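Local coordinates for protein soluble epoxide hydrolase (Bacillus megaterium, PDB 4INZ) that belongs to the alpha/beta hydrolase superfamily, soluble enzymes built on a central, mostly parallel beta sheet covered by helices on both faces, at residues Y32-Q37 against H66-D71; G38-F43 against Q98-L103; D59-D64 against V297-L302; C108-H113 against E129-L134. The protein carries 1 engineered substitution. One frame throughout, in Å; residues are numbered along the deposited sequence.

Overall arrangement
Contacts 1, 2 and 4 share the central mixed sheet, in which strands 28-36, 66-70, 40-44, 108-112 and 131-137 are successive neighbours. Contact 1 pairs the first two of these strands and contact 4 the last two, their centres about 14 Å apart. Between them, contact 2 packs helix 89-102 onto one face of strand 40-44, about 8 Å from contact 1 and 10 Å from contact 4, centre to centre. Contact 3 joins helices 55-61 and 291-303 against the opposite face, where M41 meets F61, M298 and L302. Contacts 1, 2 and 3 interlace along the chain; contact 4 follows 1 and 2 and falls between the segments of contact 3. Helices thus cover both sheet faces.

Contact 1 (Y32-Q37 against H66-D71)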
loop_
_atom_site.group_PDB
_atom_site.type_symbol
_atom_site.label_atom_id
_atom_site.label_comp_id
_atom_site.label_asym_id
_atom_site.label_seq_id
_atom_site.Cartn_x
_atom_site.Cartn_y
_atom_site.Cartn_z
ATOM N N TYR A 32 5.153 4.137 13.831
ATOM C CA TYR A 32 4.603 5.080 12.849
ATOM C C TYR A 32 5.285 6.437 12.916
ATOM O O TYR A 32 5.873 6.794 13.939
ATOM C CB TYR A 32 3.087 5.258 13.022
ATOM C CG TYR A 32 2.659 5.874 14.346
ATOM C CD1 TYR A 32 2.343 5.074 15.432
ATOM C CD2 TYR A 32 2.552 7.251 14.500
ATOM C CE1 TYR A 32 1.943 5.617 16.633
ATOM C CE2 TYR A 32 2.148 7.810 15.711
ATOM C CZ TYR A 32 1.846 6.986 16.773
ATOM O OH TYR A 32 1.449 7.518 17.988
ATOM N N ILE A 33 5.214 7.176 11.811
ATOM C CA ILE A 33 5.660 8.563 11.750
ATOM C C ILE A 33 4.447 9.449 11.919
ATOM O O ILE A 33 3.404 9.188 11.320
ATOM C CB ILE A 33 6.230 8.918 10.363
ATOM C CG1 ILE A 33 7.409 8.034 9.996
ATOM C CG2 ILE A 33 6.637 10.388 10.315
ATOM C CD1 ILE A 33 7.935 8.349 8.608
ATOM N N SER A 34 4.591 10.512 12.709
ATOM C CA SER A 34 3.488 11.418 12.986
ATOM C C SER A 34 3.934 12.869 12.842
ATOM O O SER A 34 5.024 13.238 13.288
ATOM C CB SER A 34 2.956 11.168 14.400
ATOM O OG SER A 34 2.019 12.158 14.788
ATOM N N LYS A 35 3.089 13.683 12.213
ATOM C CA LYS A 35 3.338 15.117 12.091
ATOM C C LYS A 35 2.010 15.860 11.936
ATOM O O LYS A 35 1.027 15.285 11.485
ATOM C CB LYS A 35 4.261 15.398 10.901
ATOM C CG LYS A 35 4.883 16.787 10.880
ATOM C CD LYS A 35 5.832 16.939 9.688
ATOM C CE LYS A 35 6.565 18.281 9.710
ATOM N NZ LYS A 35 5.651 19.459 9.547
ATOM N N GLY A 36 1.973 17.128 12.328
ATOM C CA GLY A 36 0.782 17.932 12.137
ATOM C C GLY A 36 -0.319 17.740 13.159
ATOM O O GLY A 36 -0.098 17.209 14.243
ATOM N N GLN A 37 -1.518 18.179 12.797
ATOM C CA GLN A 37 -2.646 18.225 13.716
ATOM C C GLN A 37 -3.928 18.401 12.915
ATOM O O GLN A 37 -3.899 18.879 11.776
ATOM C CB GLN A 37 -2.486 19.395 14.690
ATOM C CG GLN A 37 -2.452 20.768 14.016
ATOM C CD GLN A 37 -1.243 20.963 13.110
ATOM O OE1 GLN A 37 -0.100 20.856 13.551
ATOM N NE2 GLN A 37 -1.496 21.253 11.836
ATOM N N HIS A 66 -3.456 15.908 10.581
ATOM C CA HIS A 66 -2.581 15.063 11.375
ATOM C C HIS A 66 -2.155 13.915 10.472
ATOM O O HIS A 66 -2.907 12.956 10.277
ATOM C CB HIS A 66 -3.310 14.521 12.610
ATOM C CG HIS A 66 -2.447 13.685 13.504
ATOM N ND1 HIS A 66 -2.961 12.910 14.523
ATOM C CD2 HIS A 66 -1.104 13.502 13.534
ATOM C CE1 HIS A 66 -1.973 12.289 15.143
ATOM N NE2 HIS A 66 -0.836 12.630 14.563
ATOM N N THR A 67 -0.956 14.023 9.908
ATOM C CA THR A 67 -0.467 13.019 8.970
ATOM C C THR A 67 0.246 11.903 9.718
ATOM O O THR A 67 1.229 12.145 10.412
ATOM C CB THR A 67 0.503 13.632 7.941
ATOM O OG1 THR A 67 1.575 14.284 8.630
ATOM C CG2 THR A 67 -0.223 14.646 7.064
ATOM N N VAL A 68 -0.258 10.683 9.571
ATOM C CA VAL A 68 0.345 9.510 10.196
ATOM C C VAL A 68 0.667 8.462 9.136
ATOM O O VAL A 68 -0.219 8.037 8.382
ATOM C CB VAL A 68 -0.607 8.900 11.258
ATOM C CG1 VAL A 68 -0.092 7.560 11.747
ATOM C CG2 VAL A 68 -0.779 9.861 12.432
ATOM N N ALA A 69 1.934 8.062 9.059
ATOM C CA ALA A 69 2.335 6.996 8.144
ATOM C C ALA A 69 2.749 5.767 8.944
ATOM O O ALA A 69 3.717 5.803 9.706
ATOM C CB ALA A 69 3.480 7.464 7.226
ATOM N N LEU A 70 1.995 4.684 8.776
ATOM C CA LEU A 70 2.194 3.461 9.544
ATOM C C LEU A 70 3.251 2.557 8.908
ATOM O O LEU A 70 3.318 2.441 7.684
ATOM C CB LEU A 70 0.869 2.703 9.629
ATOM C CG LEU A 70 0.762 1.451 10.498
ATOM C CD1 LEU A 70 1.000 1.800 11.963
ATOM C CD2 LEU A 70 -0.623 0.837 10.313
ATOM N N ASP A 71 4.075 1.923 9.743
ATOM C CA ASP A 71 4.864 0.782 9.291
ATOM C C ASP A 71 4.025 -0.467 9.521
ATOM O O ASP A 71 3.727 -0.810 10.670
ATOM C CB ASP A 71 6.182 0.662 10.066
ATOM C CG ASP A 71 7.189 1.751 9.707
ATOM O OD1 ASP A 71 7.157 2.279 8.571
ATOM O OD2 ASP A 71 8.046 2.050 10.564
#
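Y32 leans its ring obliquely on V68, with Y32 CD2 3.8 Å from V68 CG1. Its CG occupies the crowded position between backbone N and carbonyl carbon (chi1 64°), which stands the phenol up off the sheet with a lean toward S34, whose CB meets the ring edge. Y32 CB touches L70 CD1 at 4.2 Å, so this one residue bridges V68 and L70 on that face. The opposite face carries I33 and A69, more loosely matched, their CB atoms 4.4 Å apart; A69 also rests on I58 of helix 55-61. Strands 28-36 and 66-70 run antiparallel (171°) at the point where the alpha/beta hydrolase sheet changes character, since on its other side strand 66-70 lies parallel to strand 40-44. I33 and A69 form a hydrogen-bonded pair, as do K35 and T67; Y32-L70 and S34-V68 are non-hydrogen-bonded pairs. Between I33 and A69, N to O measures 2.9 Å in both directions, each donor lying in the carbonyl plane. K35 O is gripped twice: T67 N comes in at 2.8 Å nearly along the C=O axis, and T67 OG1 at 3.1 Å from above the carbonyl plane. Near the end of the ladder, S34 OG and H66 NE2 are hydrogen-bonded at 2.9 Å, the hydroxyl lying at the ring edge and in its plane. V68 CG2 lies over one face of the imidazole, toward its rim, and Y105 OH bonds to H66 ND1, so both ring nitrogens are engaged and the ring's rotation is fixed. K35 extends away to hydrogen-bond S62 OG through NZ.

Contact 2 (G38-F43 against Q98-L103)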
loop_
_atom_site.group_PDB
_atom_site.type_symbol
_atom_site.label_atom_id
_atom_site.label_comp_id
_atom_site.label_asym_id
_atom_site.label_seq_id
_atom_site.Cartn_x
_atom_site.Cartn_y
_atom_site.Cartn_z
ATOM N N GLY A 38 -5.053 18.018 13.508
ATOM C CA GLY A 38 -6.331 18.108 12.825
ATOM C C GLY A 38 -6.916 16.742 12.526
ATOM O O GLY A 38 -6.664 15.779 13.255
ATOM N N GLU A 39 -7.705 16.665 11.456
ATOM C CA GLU A 39 -8.263 15.399 10.994
ATOM C C GLU A 39 -7.135 14.445 10.621
ATOM O O GLU A 39 -6.065 14.876 10.175
ATOM C CB GLU A 39 -9.188 15.624 9.793
ATOM C CG GLU A 39 -10.406 16.487 10.107
ATOM C CD GLU A 39 -11.290 15.871 11.182
ATOM O OE1 GLU A 39 -11.671 16.590 12.133
ATOM O OE2 GLU A 39 -11.605 14.664 11.077
ATOM N N LEU A 40 -7.375 13.150 10.800
ATOM C CA LEU A 40 -6.356 12.142 10.530
ATOM C C LEU A 40 -6.249 11.819 9.044
ATOM O O LEU A 40 -7.244 11.495 8.392
ATOM C CB LEU A 40 -6.665 10.862 11.306
ATOM C CG LEU A 40 -5.727 9.670 11.123
ATOM C CD1 LEU A 40 -4.317 10.015 11.608
ATOM C CD2 LEU A 40 -6.287 8.458 11.873
ATOM N N MET A 41 -5.029 11.919 8.524
ATOM C CA MET A 41 -4.694 11.397 7.209
ATOM C C MET A 41 -3.705 10.256 7.439
ATOM O O MET A 41 -2.550 10.480 7.816
ATOM C CB MET A 41 -4.090 12.485 6.318
ATOM C CG MET A 41 -3.838 12.032 4.881
ATOM S SD MET A 41 -3.202 13.363 3.847
ATOM C CE MET A 41 -4.697 14.344 3.619
ATOM N N LEU A 42 -4.181 9.032 7.247
ATOM C CA LEU A 42 -3.405 7.833 7.547
ATOM C C LEU A 42 -2.899 7.199 6.256
ATOM O O LEU A 42 -3.691 6.894 5.364
ATOM C CB LEU A 42 -4.283 6.843 8.310
ATOM C CG LEU A 42 -3.683 5.486 8.672
ATOM C CD1 LEU A 42 -2.483 5.666 9.598
ATOM C CD2 LEU A 42 -4.745 4.604 9.336
ATOM N N PHE A 43 -1.581 7.017 6.165
ATOM C CA PHE A 43 -0.926 6.511 4.954
ATOM C C PHE A 43 -0.464 5.072 5.161
ATOM O O PHE A 43 0.195 4.767 6.168
ATOM C CB PHE A 43 0.329 7.336 4.624
ATOM C CG PHE A 43 0.074 8.791 4.355
ATOM C CD1 PHE A 43 -0.032 9.699 5.406
ATOM C CD2 PHE A 43 0.002 9.264 3.049
ATOM C CE1 PHE A 43 -0.244 11.045 5.161
ATOM C CE2 PHE A 43 -0.211 10.615 2.786
ATOM C CZ PHE A 43 -0.328 11.510 3.843
ATOM N N GLN A 98 -7.847 -0.586 14.610
ATOM C CA GLN A 98 -7.379 -0.231 15.948
ATOM C C GLN A 98 -6.420 0.960 15.929
ATOM O O GLN A 98 -6.357 1.726 16.884
ATOM C CB GLN A 98 -6.730 -1.432 16.650
ATOM C CG GLN A 98 -7.680 -2.580 16.962
ATOM C CD GLN A 98 -7.113 -3.537 18.004
ATOM O OE1 GLN A 98 -6.226 -3.178 18.777
ATOM N NE2 GLN A 98 -7.617 -4.765 18.020
ATOM N N VAL A 99 -5.669 1.119 14.845
ATOM C CA VAL A 99 -4.778 2.265 14.732
ATOM C C VAL A 99 -5.568 3.571 14.701
ATOM O O VAL A 99 -5.227 4.535 15.393
ATOM C CB VAL A 99 -3.884 2.165 13.487
ATOM C CG1 VAL A 99 -3.258 3.518 13.175
ATOM C CG2 VAL A 99 -2.817 1.093 13.701
ATOM N N ILE A 100 -6.625 3.599 13.900
ATOM C CA ILE A 100 -7.472 4.786 13.790
ATOM C C ILE A 100 -8.075 5.149 15.149
ATOM O O ILE A 100 -8.039 6.308 15.577
ATOM C CB ILE A 100 -8.583 4.587 12.730
ATOM C CG1 ILE A 100 -7.953 4.415 11.344
ATOM C CG2 ILE A 100 -9.550 5.761 12.731
ATOM C CD1 ILE A 100 -8.932 3.997 10.260
ATOM N N GLU A 101 -8.608 4.150 15.837
ATOM C CA GLU A 101 -9.182 4.380 17.156
ATOM C C GLU A 101 -8.106 4.677 18.193
ATOM O O GLU A 101 -8.298 5.515 19.076
ATOM C CB GLU A 101 -10.016 3.184 17.594
ATOM C CG GLU A 101 -11.268 2.985 16.774
ATOM C CD GLU A 101 -12.284 2.121 17.484
ATOM O OE1 GLU A 101 -11.939 1.557 18.545
ATOM O OE2 GLU A 101 -13.424 2.016 16.985
ATOM N N GLY A 102 -6.976 3.986 18.087
ATOM C CA GLY A 102 -5.892 4.161 19.036
ATOM C C GLY A 102 -5.348 5.577 19.015
ATOM O O GLY A 102 -4.932 6.114 20.045
ATOM N N LEU A 103 -5.349 6.179 17.830
ATOM C CA LEU A 103 -4.864 7.543 17.649
ATOM C C LEU A 103 -5.885 8.575 18.113
ATOM O O LEU A 103 -5.584 9.767 18.183
ATOM C CB LEU A 103 -4.512 7.785 16.183
ATOM C CG LEU A 103 -3.294 7.019 15.672
ATOM C CD1 LEU A 103 -3.172 7.165 14.168
ATOM C CD2 LEU A 103 -2.026 7.506 16.372
#
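L42 and I100 make the tightest meeting between strand 40-44 and helix 89-102, with L42 CD2 3.8 Å from I100 CG1 as the two side chains cross obliquely. Close by, the fork of L40 straddles a single methyl: L103 CD1 lies 4.0 Å from L40 CD1 and 4.1 Å from L40 CD2, the chains crossing at about a right angle. Both leucines of the strand place CG anti to the backbone N (chi1 178° in L40, 177° in L42) and so stretch straight out to the helix. Around these two points the fit is slacker. L42 CD1 reaches V99 CG1 at 4.2 Å, and L40 CD2 stands 4.3 Å from I100 CG2. The axes of the two short segments stay 10.6 Å apart and run roughly antiparallel, so side chains span the gap, L40 CD2 reaching the helix backbone at I100 CA. The far side of the helix differs: E101 points away from the strand and bonds through OE2 to Y130 OH, while Q98 is held by N26 N and E94. E101 and G102 are exposed, as are G38 and E39 ahead of the strand. M41 and F43 turn to the other face of the sheet, and V68 of the neighbouring strand fills in beside L40, L42 and L103. This is helix-on-sheet packing of the alpha/beta hydrolase fold, with L40 and L42 lining the face that the helix covers. No hydrogen bond crosses the interface; with aliphatic groups alone in touch, its cohesion rests on burial and close fit, with no polar group to satisfy.

Contact 3 (D59-D64 against V297-L302); sequences DEFSND and VMWNFL
F61 and W299 carry this contact, meeting tip to tip between helix 55-61 and the C-terminal helix 291-303. F61 CE1 stands over the centre of one face of the indole, 3.3 Å from W299 CE2, a close approach. The planes are tilted by 36° and the F61 centroid lies 4.4 Å from that of the indole five-membered ring, so the pair is oblique. Each side chain sets CG anti to its carbonyl carbon, which swings both aromatic ends into the gap between the helices. M298 flanks F61: its CB comes within 3.5 Å of F61 CZ, and with chi3 bent the methyl CE curls back to 3.7 Å from F61 CE2, leaving SD in an oblique Met-aromatic contact with the ring. L302 CD1, one turn beyond M298, adds a further touch at 3.7 Å from F61 CE1. The indole N-H is turned toward E60. W299 NE1 gives a hydrogen bond to E60 OE2 (2.8 Å, 160° at the hydrogen), taken on the anti lone pair close to the ring plane. The bend of E60 at chi2 brings the carboxylate there, turned almost perpendicular to the indole. D64 OD2 lies 3.5 Å from W299 CH2, at the six-membered end of the indole. Behind F61 and W299, M298 packs on I135 and I251, and M41 lies against F61, M298 and L302, so the two helices cover one face of the central sheet. The hydrogen bond to E60 thus holds W299 in its rotation, with a second carboxylate, that of D64, nearby.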
loop_
_atom_site.group_PDB
_atom_site.type_symbol
_atom_site.label_atom_id
_atom_site.label_comp_id
_atom_site.label_asym_id
_atom_site.label_seq_id
_atom_site.Cartn_x
_atom_site.Cartn_y
_atom_site.Cartn_z
ATOM N N ASP A 59 5.150 16.009 4.643
ATOM C CA ASP A 59 5.594 17.403 4.710
ATOM C C ASP A 59 4.538 18.377 4.195
ATOM O O ASP A 59 4.355 19.471 4.745
ATOM C CB ASP A 59 6.910 17.595 3.952
ATOM C CG ASP A 59 8.087 16.934 4.652
ATOM O OD1 ASP A 59 7.976 16.623 5.861
ATOM O OD2 ASP A 59 9.127 16.729 3.992
ATOM N N GLU A 60 3.832 17.977 3.143
ATOM C CA GLU A 60 2.898 18.887 2.492
ATOM C C GLU A 60 1.588 19.032 3.255
ATOM O O GLU A 60 1.038 20.127 3.358
ATOM C CB GLU A 60 2.614 18.436 1.053
ATOM C CG GLU A 60 1.505 19.227 0.375
ATOM C CD GLU A 60 1.896 20.669 0.037
ATOM O OE1 GLU A 60 3.095 21.015 0.106
ATOM O OE2 GLU A 60 0.992 21.461 -0.304
ATOM N N PHE A 61 1.081 17.926 3.787
ATOM C CA PHE A 61 -0.260 17.931 4.378
ATOM C C PHE A 61 -0.296 18.083 5.893
ATOM O O PHE A 61 -1.376 18.177 6.479
ATOM C CB PHE A 61 -1.048 16.703 3.915
ATOM C CG PHE A 61 -1.353 16.733 2.450
ATOM C CD1 PHE A 61 -2.473 17.402 1.978
ATOM C CD2 PHE A 61 -0.489 16.141 1.535
ATOM C CE1 PHE A 61 -2.739 17.460 0.620
ATOM C CE2 PHE A 61 -0.747 16.200 0.176
ATOM C CZ PHE A 61 -1.873 16.858 -0.280
ATOM N N SER A 62 0.875 18.145 6.521
ATOM C CA SER A 62 0.938 18.253 7.983
ATOM C C SER A 62 0.590 19.637 8.548
ATOM O O SER A 62 0.463 19.798 9.763
ATOM C CB SER A 62 2.304 17.793 8.504
ATOM O OG SER A 62 3.355 18.547 7.925
ATOM N N ASN A 63 0.429 20.634 7.686
ATOM C CA ASN A 63 -0.004 21.947 8.154
ATOM C C ASN A 63 -1.519 22.026 8.278
ATOM O O ASN A 63 -2.049 22.940 8.909
ATOM C CB ASN A 63 0.502 23.061 7.232
ATOM C CG ASN A 63 2.010 23.066 7.098
ATOM O OD1 ASN A 63 2.543 22.948 5.994
ATOM N ND2 ASN A 63 2.708 23.199 8.222
ATOM N N ASP A 64 -2.213 21.065 7.677
ATOM C CA ASP A 64 -3.672 21.079 7.662
ATOM C C ASP A 64 -4.293 19.794 8.199
ATOM O O ASP A 64 -5.489 19.758 8.509
ATOM C CB ASP A 64 -4.179 21.357 6.243
ATOM C CG ASP A 64 -3.831 22.754 5.767
ATOM O OD1 ASP A 64 -4.565 23.691 6.128
ATOM O OD2 ASP A 64 -2.823 22.919 5.043
ATOM N N VAL A 297 -2.881 17.118 -7.000
ATOM C CA VAL A 297 -4.078 16.324 -7.268
ATOM C C VAL A 297 -4.781 15.960 -5.957
ATOM O O VAL A 297 -6.015 16.010 -5.864
ATOM C CB VAL A 297 -3.752 15.045 -8.078
ATOM C CG1 VAL A 297 -4.983 14.137 -8.175
ATOM C CG2 VAL A 297 -3.257 15.426 -9.480
ATOM N N MET A 298 -3.997 15.615 -4.939
ATOM C CA MET A 298 -4.574 15.316 -3.633
ATOM C C MET A 298 -5.331 16.523 -3.100
ATOM O O MET A 298 -6.466 16.389 -2.654
ATOM C CB MET A 298 -3.504 14.850 -2.641
ATOM C CG MET A 298 -2.917 13.492 -2.998
ATOM S SD MET A 298 -1.549 13.004 -1.919
ATOM C CE MET A 298 -2.380 12.913 -0.327
ATOM N N TRP A 299 -4.713 17.702 -3.157
ATOM C CA TRP A 299 -5.394 18.925 -2.727
ATOM C C TRP A 299 -6.678 19.137 -3.518
ATOM O O TRP A 299 -7.730 19.468 -2.957
ATOM C CB TRP A 299 -4.497 20.152 -2.901
ATOM C CG TRP A 299 -3.569 20.389 -1.750
ATOM C CD1 TRP A 299 -2.205 20.476 -1.795
ATOM C CD2 TRP A 299 -3.939 20.568 -0.381
ATOM N NE1 TRP A 299 -1.705 20.702 -0.537
ATOM C CE2 TRP A 299 -2.746 20.761 0.351
ATOM C CE3 TRP A 299 -5.159 20.578 0.302
ATOM C CZ2 TRP A 299 -2.742 20.967 1.735
ATOM C CZ3 TRP A 299 -5.151 20.788 1.681
ATOM C CH2 TRP A 299 -3.951 20.979 2.377
ATOM N N ASN A 300 -6.587 18.958 -4.827
ATOM C CA ASN A 300 -7.747 19.166 -5.679
ATOM C C ASN A 300 -8.919 18.294 -5.225
ATOM O O ASN A 300 -10.059 18.756 -5.101
ATOM C CB ASN A 300 -7.395 18.878 -7.135
ATOM C CG ASN A 300 -8.501 19.272 -8.080
ATOM O OD1 ASN A 300 -8.729 20.463 -8.331
ATOM N ND2 ASN A 300 -9.200 18.275 -8.615
ATOM N N PHE A 301 -8.617 17.029 -4.969
ATOM C CA PHE A 301 -9.593 16.065 -4.481
ATOM C C PHE A 301 -10.154 16.439 -3.108
ATOM O O PHE A 301 -11.373 16.443 -2.897
ATOM C CB PHE A 301 -8.936 14.681 -4.418
ATOM C CG PHE A 301 -9.769 13.643 -3.731
ATOM C CD1 PHE A 301 -10.982 13.235 -4.271
ATOM C CD2 PHE A 301 -9.332 13.058 -2.556
ATOM C CE1 PHE A 301 -11.743 12.267 -3.642
ATOM C CE2 PHE A 301 -10.096 12.086 -1.915
ATOM C CZ PHE A 301 -11.296 11.692 -2.460
ATOM N N LEU A 302 -9.266 16.749 -2.171
ATOM C CA LEU A 302 -9.686 17.048 -0.799
ATOM C C LEU A 302 -10.553 18.304 -0.738
ATOM O O LEU A 302 -11.401 18.450 0.150
ATOM C CB LEU A 302 -8.462 17.204 0.109
ATOM C CG LEU A 302 -7.625 15.931 0.304
ATOM C CD1 LEU A 302 -6.217 16.246 0.776
ATOM C CD2 LEU A 302 -8.324 14.963 1.267
#

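Contact 4 (C108-H113 against E129-L134)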
loop_
_atom_site.group_PDB
_atom_site.type_symbol
_atom_site.label_atom_id
_atom_site.label_comp_id
_atom_site.label_asym_id
_atom_site.label_seq_id
_atom_site.Cartn_x
_atom_site.Cartn_y
_atom_site.Cartn_z
ATOM N N CYS A 108 -10.993 8.727 9.138
ATOM C CA CYS A 108 -9.804 9.347 8.588
ATOM C C CYS A 108 -9.903 9.502 7.077
ATOM O O CYS A 108 -10.810 8.971 6.439
ATOM C CB CYS A 108 -8.572 8.498 8.918
ATOM S SG CYS A 108 -8.486 6.893 8.050
ATOM N N THR A 109 -8.961 10.248 6.516
ATOM C CA THR A 109 -8.695 10.187 5.091
ATOM C C THR A 109 -7.632 9.117 4.970
ATOM O O THR A 109 -6.589 9.221 5.617
ATOM C CB THR A 109 -8.142 11.515 4.583
ATOM O OG1 THR A 109 -9.154 12.522 4.728
ATOM C CG2 THR A 109 -7.740 11.408 3.110
ATOM N N LEU A 110 -7.910 8.079 4.178
ATOM C CA LEU A 110 -7.011 6.936 4.048
ATOM C C LEU A 110 -6.257 6.983 2.715
ATOM O O LEU A 110 -6.871 7.051 1.645
ATOM C CB LEU A 110 -7.808 5.633 4.160
ATOM C CG LEU A 110 -6.996 4.351 4.342
ATOM C CD1 LEU A 110 -6.221 4.407 5.649
ATOM C CD2 LEU A 110 -7.909 3.123 4.308
ATOM N N VAL A 111 -4.928 6.948 2.784
ATOM C CA VAL A 111 -4.075 7.080 1.595
ATOM C C VAL A 111 -3.232 5.816 1.450
ATOM O O VAL A 111 -2.506 5.450 2.371
ATOM C CB VAL A 111 -3.148 8.300 1.730
ATOM C CG1 VAL A 111 -2.389 8.557 0.416
ATOM C CG2 VAL A 111 -3.958 9.515 2.133
ATOM N N VAL A 112 -3.332 5.141 0.311
ATOM C CA VAL A 112 -2.846 3.759 0.245
ATOM C C VAL A 112 -2.103 3.428 -1.042
ATOM O O VAL A 112 -2.344 4.045 -2.076
ATOM C CB VAL A 112 -4.013 2.758 0.427
ATOM C CG1 VAL A 112 -4.732 3.014 1.756
ATOM C CG2 VAL A 112 -4.996 2.862 -0.732
ATOM N N HIS A 113 -1.219 2.432 -0.970
ATOM C CA HIS A 113 -0.351 2.061 -2.089
ATOM C C HIS A 113 0.019 0.576 -1.985
ATOM O O HIS A 113 0.331 0.092 -0.898
ATOM C CB HIS A 113 0.915 2.932 -2.035
ATOM C CG HIS A 113 1.970 2.579 -3.034
ATOM N ND1 HIS A 113 1.748 2.576 -4.400
ATOM C CD2 HIS A 113 3.280 2.276 -2.866
ATOM C CE1 HIS A 113 2.870 2.261 -5.023
ATOM N NE2 HIS A 113 3.813 2.070 -4.114
ATOM N N GLU A 129 -17.451 3.529 7.341
ATOM C CA GLU A 129 -17.702 4.604 8.293
ATOM C C GLU A 129 -16.403 5.124 8.921
ATOM O O GLU A 129 -16.383 6.191 9.536
ATOM C CB GLU A 129 -18.706 4.160 9.371
ATOM C CG GLU A 129 -18.172 3.162 10.391
ATOM C CD GLU A 129 -18.238 1.715 9.920
ATOM O OE1 GLU A 129 -18.635 1.469 8.760
ATOM O OE2 GLU A 129 -17.892 0.821 10.727
ATOM N N TYR A 130 -15.319 4.372 8.760
ATOM C CA TYR A 130 -14.024 4.779 9.290
ATOM C C TYR A 130 -13.247 5.589 8.254
ATOM O O TYR A 130 -12.190 6.140 8.557
ATOM C CB TYR A 130 -13.193 3.557 9.670
ATOM C CG TYR A 130 -13.489 2.950 11.027
ATOM C CD1 TYR A 130 -12.625 3.144 12.103
ATOM C CD2 TYR A 130 -14.613 2.161 11.227
ATOM C CE1 TYR A 130 -12.880 2.575 13.346
ATOM C CE2 TYR A 130 -14.875 1.589 12.459
ATOM C CZ TYR A 130 -14.009 1.802 13.516
ATOM O OH TYR A 130 -14.280 1.226 14.743
ATOM N N VAL A 131 -13.768 5.652 7.032
ATOM C CA VAL A 131 -13.050 6.292 5.932
ATOM C C VAL A 131 -13.828 7.458 5.312
ATOM O O VAL A 131 -14.767 7.250 4.546
ATOM C CB VAL A 131 -12.691 5.269 4.836
ATOM C CG1 VAL A 131 -11.804 5.912 3.776
ATOM C CG2 VAL A 131 -11.997 4.063 5.446
ATOM N N GLN A 132 -13.429 8.684 5.641
ATOM C CA GLN A 132 -14.069 9.870 5.079
ATOM C C GLN A 132 -13.859 9.936 3.572
ATOM O O GLN A 132 -14.797 10.161 2.799
ATOM C CB GLN A 132 -13.495 11.132 5.715
ATOM C CG GLN A 132 -13.610 11.177 7.224
ATOM C CD GLN A 132 -12.823 12.321 7.814
ATOM O OE1 GLN A 132 -12.859 12.559 9.020
ATOM N NE2 GLN A 132 -12.101 13.042 6.962
ATOM N N LYS A 133 -12.609 9.758 3.167
ATOM C CA LYS A 133 -12.241 9.753 1.760
ATOM C C LYS A 133 -11.073 8.801 1.592
ATOM O O LYS A 133 -10.270 8.624 2.514
ATOM C CB LYS A 133 -11.816 11.148 1.295
ATOM C CG LYS A 133 -12.891 12.224 1.367
ATOM C CD LYS A 133 -12.398 13.488 0.675
ATOM C CE LYS A 133 -13.490 14.528 0.556
ATOM N NZ LYS A 133 -13.799 15.114 1.868
ATOM N N LEU A 134 -10.976 8.202 0.411
ATOM C CA LEU A 134 -9.905 7.266 0.100
ATOM C C LEU A 134 -9.075 7.782 -1.066
ATOM O O LEU A 134 -9.625 8.165 -2.103
ATOM C CB LEU A 134 -10.486 5.895 -0.251
ATOM C CG LEU A 134 -9.485 4.831 -0.696
ATOM C CD1 LEU A 134 -8.597 4.425 0.475
ATOM C CD2 LEU A 134 -10.217 3.610 -1.280
#
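Both L110 and L134 set CG anti to the backbone N (chi1 -168° and 176°), and their side chains lie side by side, pointing the same way. L134 CD1 thereby settles 4.0 Å from L110 CB. The same methyl meets V112 CG2 at 4.1 Å, because V112 holds CG2 in the crowded position between N and carbonyl carbon. V131 CG1, anti to its own N, closes on L110 CB from the other end at 4.0 Å. F123 of helix 115-126 covers L110 and V131, W121 covers L134 and A117 meets V112; C108, on the same face as L110, V131 and L134, meets L40 and I100 of helix 89-102. The backbones run parallel. C108 is gripped on both sides: its N bonds Y130 O at 2.9 Å from above the carbonyl plane, and its O receives Q132 N at 2.8 Å in plane. The chain turns a corner at Q132, and beyond it L110 N finds K133 O at 2.9 Å, nearly along the C=O axis. Strand 108-112, helix 115-126 and strand 131-137 make up a beta-alpha-beta crossover of the alpha/beta hydrolase fold; the turn after the first strand is where this family usually carries its nucleophile elbow.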